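Local coordinates for protein cruciferin (Brassica napus, PDB 3KGL) that probably serves as a seed storage protein, a nutrient reservoir of the 11S globulin family that is built from two cupin domains per subunit, at residues H33-F45 against V178-P192. Numbering follows the deposited sequence.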
ATOM      1  N   HIS A  33     -18.557   7.195   6.409  1.00 42.96           N
ATOM      2  CA  HIS A  33     -17.351   7.177   5.595  1.00 24.01           C
ATOM      3  C   HIS A  33     -17.677   7.233   4.107  1.00 36.62           C
ATOM      4  O   HIS A  33     -16.772   7.378   3.287  1.00 68.95           O
ATOM      5  CB  HIS A  33     -16.507   5.945   5.922  1.00 27.76           C
ATOM      6  CG  HIS A  33     -17.303   4.684   6.012  1.00 32.76           C
ATOM      7  ND1 HIS A  33     -18.008   4.330   7.144  1.00 40.63           N
ATOM      8  CD2 HIS A  33     -17.516   3.698   5.107  1.00 24.48           C
ATOM      9  CE1 HIS A  33     -18.618   3.176   6.931  1.00 81.35           C
ATOM     10  NE2 HIS A  33     -18.338   2.770   5.704  1.00 15.87           N
ATOM     11  N   HIS A  34     -18.962   7.111   3.768  1.00 40.40           N
ATOM     12  CA  HIS A  34     -19.434   7.250   2.385  1.00 51.28           C
ATOM     13  C   HIS A  34     -19.641   8.714   1.997  1.00 50.06           C
ATOM     14  O   HIS A  34     -19.976   9.023   0.855  1.00 53.27           O
ATOM     15  CB  HIS A  34     -20.754   6.512   2.162  1.00 51.51           C
ATOM     16  CG  HIS A  34     -20.689   5.047   2.437  1.00 31.35           C
ATOM     17  ND1 HIS A  34     -21.420   4.451   3.441  1.00 31.36           N
ATOM     18  CD2 HIS A  34     -19.999   4.054   1.829  1.00 91.37           C
ATOM     19  CE1 HIS A  34     -21.178   3.152   3.443  1.00 99.95           C
ATOM     20  NE2 HIS A  34     -20.319   2.884   2.476  1.00105.61           N
ATOM     21  N   ALA A  35     -19.487   9.612   2.957  1.00 34.61           N
ATOM     22  CA  ALA A  35     -19.492  11.024   2.644  1.00 59.31           C
ATOM     23  C   ALA A  35     -18.300  11.295   1.727  1.00 62.14           C
ATOM     24  O   ALA A  35     -17.183  10.861   2.016  1.00 34.90           O
ATOM     25  CB  ALA A  35     -19.390  11.850   3.921  1.00 54.42           C
ATOM     26  N   PRO A  36     -18.530  11.999   0.607  1.00 63.89           N
ATOM     27  CA  PRO A  36     -17.414  12.308  -0.293  1.00 34.34           C
ATOM     28  C   PRO A  36     -16.219  12.845   0.474  1.00 24.01           C
ATOM     29  O   PRO A  36     -15.121  12.351   0.310  1.00 43.90           O
ATOM     30  CB  PRO A  36     -18.002  13.374  -1.197  1.00 16.99           C
ATOM     31  CG  PRO A  36     -19.452  12.969  -1.289  1.00 48.77           C
ATOM     32  CD  PRO A  36     -19.812  12.503   0.088  1.00 37.83           C
ATOM     33  N   GLN A  37     -16.447  13.828   1.326  1.00 45.64           N
ATOM     34  CA  GLN A  37     -15.397  14.425   2.150  1.00 38.02           C
ATOM     35  C   GLN A  37     -14.616  13.442   3.035  1.00 54.14           C
ATOM     36  O   GLN A  37     -13.400  13.588   3.207  1.00 38.11           O
ATOM     37  CB  GLN A  37     -16.017  15.538   2.991  1.00 58.40           C
ATOM     38  CG  GLN A  37     -15.376  15.804   4.321  1.00 35.08           C
ATOM     39  CD  GLN A  37     -16.111  16.899   5.073  1.00 92.18           C
ATOM     40  OE1 GLN A  37     -15.699  17.309   6.161  1.00 59.34           O
ATOM     41  NE2 GLN A  37     -17.215  17.382   4.491  1.00 58.15           N
ATOM     42  N   LEU A  38     -15.303  12.452   3.605  1.00 39.83           N
ATOM     43  CA  LEU A  38     -14.627  11.459   4.443  1.00 48.77           C
ATOM     44  C   LEU A  38     -13.959  10.366   3.619  1.00 49.90           C
ATOM     45  O   LEU A  38     -12.907   9.855   4.002  1.00 56.12           O
ATOM     46  CB  LEU A  38     -15.572  10.844   5.481  1.00 16.00           C
ATOM     47  CG  LEU A  38     -15.584  11.539   6.843  1.00 29.34           C
ATOM     48  CD1 LEU A  38     -16.194  10.635   7.890  1.00 20.73           C
ATOM     49  CD2 LEU A  38     -14.176  11.918   7.244  1.00 34.75           C
ATOM     50  N   ARG A  39     -14.576  10.017   2.492  1.00 33.04           N
ATOM     51  CA  ARG A  39     -14.055   8.990   1.591  1.00 25.05           C
ATOM     52  C   ARG A  39     -12.681   9.368   1.033  1.00 18.77           C
ATOM     53  O   ARG A  39     -11.774   8.539   0.985  1.00 59.90           O
ATOM     54  CB  ARG A  39     -15.061   8.708   0.472  1.00 24.26           C
ATOM     55  CG  ARG A  39     -14.595   7.774  -0.632  1.00 35.57           C
ATOM     56  CD  ARG A  39     -15.793   7.144  -1.353  1.00 89.73           C
ATOM     57  NE  ARG A  39     -16.652   8.152  -1.969  1.00126.64           N
ATOM     58  CZ  ARG A  39     -17.952   7.996  -2.214  1.00118.60           C
ATOM     59  NH1 ARG A  39     -18.567   6.861  -1.887  1.00 88.89           N
ATOM     60  NH2 ARG A  39     -18.640   8.986  -2.777  1.00 62.67           N
ATOM     61  N   CYS A  40     -12.528  10.623   0.634  1.00 24.76           N
ATOM     62  CA  CYS A  40     -11.237  11.155   0.213  1.00 27.47           C
ATOM     63  C   CYS A  40     -10.142  10.910   1.250  1.00  9.91           C
ATOM     64  O   CYS A  40      -9.110  10.323   0.939  1.00 37.71           O
ATOM     65  CB  CYS A  40     -11.351  12.657  -0.094  1.00 38.56           C
ATOM     66  SG  CYS A  40      -9.781  13.551  -0.431  1.00 41.24           S
ATOM     67  N   SER A  41     -10.363  11.369   2.477  1.00 34.57           N
ATOM     68  CA  SER A  41      -9.371  11.227   3.538  1.00 30.38           C
ATOM     69  C   SER A  41      -9.069   9.771   3.861  1.00 31.54           C
ATOM     70  O   SER A  41      -8.111   9.468   4.559  1.00 43.10           O
ATOM     71  CB  SER A  41      -9.822  11.968   4.798  1.00 32.93           C
ATOM     72  OG  SER A  41      -9.353  13.308   4.780  1.00 34.81           O
ATOM     73  N   GLY A  42      -9.899   8.873   3.352  1.00 21.82           N
ATOM     74  CA  GLY A  42      -9.706   7.454   3.558  1.00 44.05           C
ATOM     75  C   GLY A  42      -9.817   6.988   4.996  1.00 45.75           C
ATOM     76  O   GLY A  42      -9.112   6.064   5.399  1.00 27.84           O
ATOM     77  N   VAL A  43     -10.706   7.606   5.771  1.00 49.42           N
ATOM     78  CA  VAL A  43     -10.925   7.180   7.153  1.00 57.76           C
ATOM     79  C   VAL A  43     -12.389   7.237   7.576  1.00 41.54           C
ATOM     80  O   VAL A  43     -13.213   7.869   6.927  1.00 49.99           O
ATOM     81  CB  VAL A  43     -10.111   8.026   8.158  1.00 49.52           C
ATOM     82  CG1 VAL A  43      -8.620   7.907   7.880  1.00 23.85           C
ATOM     83  CG2 VAL A  43     -10.572   9.478   8.128  1.00 35.67           C
ATOM     84  N   SER A  44     -12.696   6.557   8.674  1.00 42.35           N
ATOM     85  CA  SER A  44     -13.967   6.722   9.356  1.00 22.81           C
ATOM     86  C   SER A  44     -13.663   7.272  10.746  1.00 56.79           C
ATOM     87  O   SER A  44     -12.503   7.322  11.176  1.00 17.29           O
ATOM     88  CB  SER A  44     -14.692   5.384   9.463  1.00 61.44           C
ATOM     89  OG  SER A  44     -15.940   5.508  10.118  1.00 29.33           O
ATOM     90  N   PHE A  45     -14.706   7.690  11.449  1.00 26.88           N
ATOM     91  CA  PHE A  45     -14.545   8.290  12.767  1.00 37.94           C
ATOM     92  C   PHE A  45     -15.693   7.783  13.638  1.00 32.39           C
ATOM     93  O   PHE A  45     -16.742   7.415  13.118  1.00 41.41           O
ATOM     94  CB  PHE A  45     -14.565   9.813  12.636  1.00 27.60           C
ATOM     95  CG  PHE A  45     -13.942  10.548  13.791  1.00 46.71           C
ATOM     96  CD1 PHE A  45     -12.576  10.737  13.853  1.00 25.33           C
ATOM     97  CD2 PHE A  45     -14.730  11.090  14.798  1.00 59.36           C
ATOM     98  CE1 PHE A  45     -12.009  11.422  14.913  1.00 30.66           C
ATOM     99  CE2 PHE A  45     -14.154  11.785  15.859  1.00 29.77           C
ATOM    100  CZ  PHE A  45     -12.802  11.947  15.911  1.00  9.95           C
ATOM    101  N   VAL A 178     -10.266   7.510  15.422  1.00 29.21           N
ATOM    102  CA  VAL A 178     -10.162   7.409  13.966  1.00 34.31           C
ATOM    103  C   VAL A 178      -9.865   5.966  13.566  1.00 44.89           C
ATOM    104  O   VAL A 178      -9.117   5.269  14.243  1.00 53.66           O
ATOM    105  CB  VAL A 178      -9.078   8.343  13.362  1.00 32.75           C
ATOM    106  CG1 VAL A 178      -7.709   7.884  13.757  1.00 32.67           C
ATOM    107  CG2 VAL A 178      -9.185   8.379  11.833  1.00 17.97           C
ATOM    108  N   LEU A 179     -10.469   5.515  12.472  1.00 53.00           N
ATOM    109  CA  LEU A 179     -10.145   4.214  11.912  1.00 27.27           C
ATOM    110  C   LEU A 179      -9.562   4.438  10.522  1.00 41.35           C
ATOM    111  O   LEU A 179     -10.188   5.092   9.690  1.00 66.60           O
ATOM    112  CB  LEU A 179     -11.391   3.335  11.860  1.00 14.93           C
ATOM    113  CG  LEU A 179     -12.146   3.184  13.185  1.00 26.55           C
ATOM    114  CD1 LEU A 179     -13.554   2.712  12.939  1.00 42.81           C
ATOM    115  CD2 LEU A 179     -11.456   2.236  14.142  1.00 19.27           C
ATOM    116  N   ASP A 180      -8.362   3.906  10.284  1.00 33.09           N
ATOM    117  CA  ASP A 180      -7.621   4.110   9.026  1.00 37.52           C
ATOM    118  C   ASP A 180      -8.015   3.066   7.988  1.00 25.04           C
ATOM    119  O   ASP A 180      -7.535   1.940   8.025  1.00 46.35           O
ATOM    120  CB  ASP A 180      -6.107   4.057   9.288  1.00 61.43           C
ATOM    121  CG  ASP A 180      -5.277   4.480   8.080  1.00 48.91           C
ATOM    122  OD1 ASP A 180      -5.864   4.693   6.998  1.00 31.27           O
ATOM    123  OD2 ASP A 180      -4.030   4.586   8.219  1.00 47.76           O
ATOM    124  N   LEU A 181      -8.895   3.450   7.072  1.00 30.05           N
ATOM    125  CA  LEU A 181      -9.495   2.512   6.135  1.00 31.77           C
ATOM    126  C   LEU A 181      -8.600   2.252   4.939  1.00 44.62           C
ATOM    127  O   LEU A 181      -8.510   1.125   4.454  1.00 33.80           O
ATOM    128  CB  LEU A 181     -10.856   3.025   5.670  1.00 13.54           C
ATOM    129  CG  LEU A 181     -12.057   2.549   6.495  1.00 52.07           C
ATOM    130  CD1 LEU A 181     -11.664   2.209   7.929  1.00 37.30           C
ATOM    131  CD2 LEU A 181     -13.187   3.562   6.465  1.00 11.52           C
ATOM    132  N   ALA A 182      -7.940   3.302   4.468  1.00 45.62           N
ATOM    133  CA  ALA A 182      -7.058   3.205   3.317  1.00 16.05           C
ATOM    134  C   ALA A 182      -5.817   2.366   3.616  1.00 46.14           C
ATOM    135  O   ALA A 182      -5.361   1.603   2.761  1.00 37.87           O
ATOM    136  CB  ALA A 182      -6.663   4.580   2.865  1.00 45.81           C
ATOM    137  N   SER A 183      -5.285   2.500   4.833  1.00 29.20           N
ATOM    138  CA  SER A 183      -4.025   1.853   5.225  1.00 19.29           C
ATOM    139  C   SER A 183      -3.856   0.424   4.707  1.00 36.81           C
ATOM    140  O   SER A 183      -4.816  -0.343   4.592  1.00 28.51           O
ATOM    141  CB  SER A 183      -3.844   1.888   6.746  1.00 53.20           C
ATOM    142  OG  SER A 183      -2.688   1.180   7.155  1.00 49.98           O
ATOM    143  N   HIS A 184      -2.619   0.067   4.383  1.00 66.21           N
ATOM    144  CA  HIS A 184      -2.370  -1.265   3.867  1.00 19.45           C
ATOM    145  C   HIS A 184      -2.744  -2.323   4.909  1.00 44.82           C
ATOM    146  O   HIS A 184      -3.084  -3.442   4.552  1.00 32.46           O
ATOM    147  CB  HIS A 184      -0.934  -1.419   3.324  1.00 64.20           C
ATOM    148  CG  HIS A 184       0.150  -1.299   4.359  1.00112.72           C
ATOM    149  ND1 HIS A 184       0.678  -2.391   5.019  1.00119.48           N
ATOM    150  CD2 HIS A 184       0.839  -0.223   4.811  1.00112.35           C
ATOM    151  CE1 HIS A 184       1.624  -1.990   5.850  1.00109.28           C
ATOM    152  NE2 HIS A 184       1.744  -0.680   5.742  1.00121.05           N
ATOM    153  N   GLN A 185      -2.734  -1.955   6.189  1.00 17.91           N
ATOM    154  CA  GLN A 185      -3.011  -2.914   7.268  1.00 50.37           C
ATOM    155  C   GLN A 185      -4.441  -3.459   7.322  1.00 45.22           C
ATOM    156  O   GLN A 185      -4.684  -4.535   7.870  1.00 73.02           O
ATOM    157  CB  GLN A 185      -2.683  -2.296   8.613  1.00 31.53           C
ATOM    158  CG  GLN A 185      -1.658  -1.238   8.499  1.00 32.21           C
ATOM    159  CD  GLN A 185      -1.473  -0.554   9.794  1.00 64.88           C
ATOM    160  OE1 GLN A 185      -0.998  -1.163  10.760  1.00 32.03           O
ATOM    161  NE2 GLN A 185      -1.872   0.724   9.854  1.00 41.34           N
ATOM    162  N   ASN A 186      -5.389  -2.702   6.792  1.00 38.96           N
ATOM    163  CA  ASN A 186      -6.740  -3.190   6.646  1.00 16.72           C
ATOM    164  C   ASN A 186      -6.759  -4.130   5.458  1.00 25.68           C
ATOM    165  O   ASN A 186      -6.584  -3.706   4.321  1.00 35.32           O
ATOM    166  CB  ASN A 186      -7.678  -2.010   6.407  1.00 48.50           C
ATOM    167  CG  ASN A 186      -9.110  -2.430   6.153  1.00 17.78           C
ATOM    168  OD1 ASN A 186      -9.582  -3.448   6.645  1.00 48.98           O
ATOM    169  ND2 ASN A 186      -9.807  -1.633   5.392  1.00 14.93           N
ATOM    170  N   GLN A 187      -6.951  -5.413   5.723  1.00 35.13           N
ATOM    171  CA  GLN A 187      -6.882  -6.424   4.683  1.00 16.17           C
ATOM    172  C   GLN A 187      -8.258  -6.586   4.095  1.00 40.55           C
ATOM    173  O   GLN A 187      -8.471  -7.339   3.145  1.00 27.11           O
ATOM    174  CB  GLN A 187      -6.425  -7.753   5.280  1.00 37.30           C
ATOM    175  CG  GLN A 187      -5.396  -8.482   4.434  1.00 77.92           C
ATOM    176  CD  GLN A 187      -4.073  -7.755   4.384  1.00 17.57           C
ATOM    177  OE1 GLN A 187      -4.026  -6.543   4.514  1.00 31.78           O
ATOM    178  NE2 GLN A 187      -2.994  -8.492   4.214  1.00 40.78           N
ATOM    179  N   LEU A 188      -9.205  -5.863   4.667  1.00 48.76           N
ATOM    180  CA  LEU A 188     -10.591  -6.047   4.293  1.00 36.40           C
ATOM    181  C   LEU A 188     -11.104  -5.006   3.307  1.00 16.78           C
ATOM    182  O   LEU A 188     -10.958  -5.176   2.104  1.00 43.91           O
ATOM    183  CB  LEU A 188     -11.482  -6.144   5.544  1.00 24.20           C
ATOM    184  CG  LEU A 188     -11.726  -7.533   6.148  1.00 19.89           C
ATOM    185  CD1 LEU A 188     -10.510  -8.402   6.071  1.00 12.45           C
ATOM    186  CD2 LEU A 188     -12.226  -7.431   7.585  1.00 22.09           C
ATOM    187  N   ASP A 189     -11.670  -3.923   3.829  1.00 66.71           N
ATOM    188  CA  ASP A 189     -12.691  -3.149   3.120  1.00 26.70           C
ATOM    189  C   ASP A 189     -12.691  -1.677   3.377  1.00 34.01           C
ATOM    190  O   ASP A 189     -12.157  -1.210   4.376  1.00 65.14           O
ATOM    191  CB  ASP A 189     -14.055  -3.603   3.605  1.00 30.95           C
ATOM    192  CG  ASP A 189     -14.800  -4.297   2.564  1.00 36.21           C
ATOM    193  OD1 ASP A 189     -14.245  -4.406   1.450  1.00 44.00           O
ATOM    194  OD2 ASP A 189     -15.922  -4.724   2.856  1.00 27.57           O
ATOM    195  N   ARG A 190     -13.399  -0.954   2.522  1.00 47.24           N
ATOM    196  CA  ARG A 190     -13.594   0.476   2.727  1.00 46.72           C
ATOM    197  C   ARG A 190     -14.572   0.834   3.863  1.00 14.36           C
ATOM    198  O   ARG A 190     -14.952   1.987   3.994  1.00 71.95           O
ATOM    199  CB  ARG A 190     -14.036   1.133   1.430  1.00 69.18           C
ATOM    200  CG  ARG A 190     -13.562   2.553   1.292  1.00 97.80           C
ATOM    201  CD  ARG A 190     -12.068   2.611   1.056  1.00 68.85           C
ATOM    202  NE  ARG A 190     -11.662   3.974   0.722  1.00104.80           N
ATOM    203  CZ  ARG A 190     -10.432   4.316   0.371  1.00106.29           C
ATOM    204  NH1 ARG A 190      -9.484   3.382   0.304  1.00 49.93           N
ATOM    205  NH2 ARG A 190     -10.156   5.586   0.085  1.00 61.79           N
ATOM    206  N   ASN A 191     -14.970  -0.142   4.672  1.00 22.48           N
ATOM    207  CA  ASN A 191     -15.735   0.115   5.899  1.00 37.38           C
ATOM    208  C   ASN A 191     -14.937  -0.175   7.172  1.00 40.92           C
ATOM    209  O   ASN A 191     -13.982  -0.965   7.153  1.00 37.53           O
ATOM    210  CB  ASN A 191     -17.036  -0.694   5.963  1.00 11.73           C
ATOM    211  CG  ASN A 191     -17.730  -0.800   4.640  1.00 23.04           C
ATOM    212  OD1 ASN A 191     -18.702  -0.079   4.361  1.00 28.38           O
ATOM    213  ND2 ASN A 191     -17.249  -1.707   3.809  1.00 12.23           N
ATOM    214  N   PRO A 192     -15.326   0.469   8.286  1.00 26.23           N
ATOM    215  CA  PRO A 192     -14.755   0.129   9.583  1.00 34.85           C
ATOM    216  C   PRO A 192     -15.459  -1.120  10.051  1.00 14.86           C
ATOM    217  O   PRO A 192     -16.653  -1.238   9.860  1.00 20.00           O
ATOM    218  CB  PRO A 192     -15.166   1.318  10.451  1.00 24.09           C
ATOM    219  CG  PRO A 192     -16.397   1.790   9.840  1.00 24.94           C
ATOM    220  CD  PRO A 192     -16.161   1.674   8.381  1.00 19.50           C
TER
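Two central strands of the N-terminal cupin beta-sheet meet where Ser-44 and Leu-179 form an antiparallel hydrogen-bonded pair: Ser-44 N donates to Leu-179 O at 3.1 Å, and Leu-179 N to Ser-44 O at 3.0 Å, the latter nearly straight at the hydrogen (177°). Val-43 with Asp-180 and Phe-45 with Val-178 are the flanking non-hydrogen-bonded pairs. On the face carrying these four residues, CG1 of Val-178 sits between the backbone N and the carbonyl carbon (chi1 69°), which leaves CG2 anti to N and 3.8 Å from Val-43 CB. The Phe-45 ring rests by CD1 near Val-178 CB; it also meets Trp-31 edge-to-face and packs on Val-347 and Leu-377 of the C-terminal cupin domain.

Pairing stops at Gly-42, whose positive phi ends helix 36-41 in a Schellman motif. Its carbonyl O is gripped twice from the same face of its plane, by Leu-181 N and Ala-182 N, each at 3.1 Å, as segment 178-192 leaves the sheet. Asp-180 OD1 accepts from Ser-183 N, an Asx motif at this exit. Near the helix end, the Arg-190 guanidinium presents its edge to Arg-39 O, a weak bond of 3.5 Å from NH2.

On the other face of the sheet, Leu-181 CD2 packs 3.8 Å from Ser-44 CB. The His-33 imidazole is held over one face and at one edge: Pro-192 CD makes a CH-pi contact over the face, 3.5 Å from the ring centroid, while NE2 donates in the ring plane to Asn-191 OD1 at 3.2 Å, the amide standing almost perpendicular to the ring (88°). Asn-191 ND2 hydrogen-bonds Asn-5 OD1 of the second subunit, linking this histidine-asparagine pair to the subunit interface.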